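Local coordinates for phosphoserine aminotransferase (Bacillus circulans, PDB 2C0R), which uses pyridoxal 5'-phosphate to interconvert 3-phosphohydroxypyruvate and phosphoserine, with glutamate as amino donor, in serine and pyridoxine biosynthesis, at residues H51-Q55 with N233-Y237. The protein carries 1 engineered substitution. Residues are numbered along the deposited sequence; the frame is centred on the assembly and turned at random.
Sequences HNEAQ and NNSLY
With CG of His-51 anti to the backbone N (chi1 -172°) and CG of Asn-234 likewise (chi1 -168°), the two side chains approach from opposite directions between helix 45-61 and the loop after helix 227-232. The imidazole meets that loop at its edge: His-51 NE2 donates a hydrogen bond to the backbone O of Asn-234 at 2.7 Å, the acceptor near the ring plane and the donor in the carbonyl plane. Over one face lies Leu-236, its CD2 3.7 Å from the ring centroid of His-51 in a CH-pi contact, while His-51 ND1 is hydrogen-bonded to Tyr-47 OH, so both ring nitrogens are engaged. Asn-234, at positive phi, is the C-prime residue of the Schellman motif ending helix 227-232 and, with Ser-235, forms the centre of a type I' turn running from Asn-233 to Leu-236. Asn-234 OD1 accepts a hydrogen bond from Gln-55 NE2 at 2.9 Å, with the amide planes 60° apart; Lys-69 NZ is hydrogen-bonded to both this oxygen and Gln-55 OE1. Were His-51 cut back to an alanine, the Asn-234 carbonyl would probably lose this donor and a gap would be likely to open beside Leu-236. Leu-236 also touches Arg-43, a probable glutamate-binding residue by similarity to relatives.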
# COMPACT_ATOMS: atom_id res chain seq x y z
N HIS A 51 -3.95 -14.37 -4.33
CA HIS A 51 -3.13 -14.05 -3.13
C HIS A 51 -2.29 -15.22 -2.69
O HIS A 51 -1.11 -15.08 -2.32
CB HIS A 51 -4.15 -13.64 -2.05
CG HIS A 51 -3.58 -13.10 -0.79
ND1 HIS A 51 -3.23 -11.76 -0.64
CD2 HIS A 51 -3.35 -13.73 0.39
CE1 HIS A 51 -2.79 -11.62 0.62
NE2 HIS A 51 -2.85 -12.79 1.26
N ASN A 52 -2.91 -16.42 -2.68
CA ASN A 52 -2.20 -17.63 -2.30
C ASN A 52 -1.27 -18.14 -3.39
O ASN A 52 -0.18 -18.65 -3.08
CB ASN A 52 -3.21 -18.69 -1.91
CG ASN A 52 -3.88 -18.37 -0.60
OD1 ASN A 52 -5.12 -18.47 -0.43
ND2 ASN A 52 -3.07 -17.94 0.32
N GLU A 53 -1.62 -18.01 -4.64
CA GLU A 53 -0.78 -18.44 -5.74
C GLU A 53 0.52 -17.64 -5.77
O GLU A 53 1.58 -18.19 -6.06
CB GLU A 53 -1.53 -18.28 -7.08
CG GLU A 53 -0.78 -18.71 -8.34
CD GLU A 53 -1.44 -18.19 -9.61
OE1 GLU A 53 -2.63 -17.90 -9.61
OE2 GLU A 53 -0.76 -17.99 -10.63
N ALA A 54 0.41 -16.35 -5.46
CA ALA A 54 1.62 -15.53 -5.51
C ALA A 54 2.63 -16.07 -4.49
O ALA A 54 3.81 -16.11 -4.79
CB ALA A 54 1.28 -14.07 -5.22
N GLN A 55 2.14 -16.43 -3.29
CA GLN A 55 3.04 -16.96 -2.29
C GLN A 55 3.68 -18.27 -2.74
O GLN A 55 4.88 -18.45 -2.63
CB GLN A 55 2.26 -17.17 -1.00
CG GLN A 55 1.67 -15.91 -0.42
CD GLN A 55 0.78 -16.31 0.76
OE1 GLN A 55 1.18 -17.11 1.63
NE2 GLN A 55 -0.40 -15.74 0.77
N ASN A 233 -3.14 -14.53 9.86
CA ASN A 233 -4.25 -14.15 9.01
C ASN A 233 -3.90 -14.20 7.53
O ASN A 233 -4.64 -13.68 6.69
CB ASN A 233 -4.73 -12.74 9.33
CG ASN A 233 -5.24 -12.65 10.78
OD1 ASN A 233 -4.55 -12.16 11.68
ND2 ASN A 233 -6.44 -13.16 10.88
N ASN A 234 -2.78 -14.81 7.19
CA ASN A 234 -2.36 -14.90 5.79
C ASN A 234 -2.36 -13.56 5.08
O ASN A 234 -2.78 -13.51 3.89
CB ASN A 234 -3.24 -15.91 5.06
CG ASN A 234 -2.71 -16.28 3.69
OD1 ASN A 234 -1.48 -16.21 3.41
ND2 ASN A 234 -3.63 -16.71 2.79
N SER A 235 -1.89 -12.53 5.74
CA SER A 235 -1.82 -11.18 5.20
C SER A 235 -3.18 -10.63 4.84
O SER A 235 -3.30 -9.67 4.08
CB SER A 235 -0.82 -11.08 4.02
OG SER A 235 0.45 -11.54 4.43
N LEU A 236 -4.23 -11.19 5.41
CA LEU A 236 -5.58 -10.71 5.15
C LEU A 236 -6.28 -10.21 6.41
O LEU A 236 -7.52 -10.09 6.42
CB LEU A 236 -6.45 -11.83 4.54
CG LEU A 236 -5.94 -12.35 3.17
CD1 LEU A 236 -6.68 -13.62 2.77
CD2 LEU A 236 -6.05 -11.32 2.06
N TYR A 237 -5.57 -9.90 7.46
CA TYR A 237 -6.20 -9.34 8.63
C TYR A 237 -6.98 -8.09 8.29
O TYR A 237 -8.09 -7.90 8.77
CB TYR A 237 -5.12 -9.03 9.71
CG TYR A 237 -5.76 -8.29 10.88
CD1 TYR A 237 -6.49 -8.95 11.87
CD2 TYR A 237 -5.60 -6.91 11.00
CE1 TYR A 237 -7.06 -8.23 12.91
CE2 TYR A 237 -6.17 -6.20 12.02
CZ TYR A 237 -6.90 -6.86 12.98
OH TYR A 237 -7.44 -6.11 14.02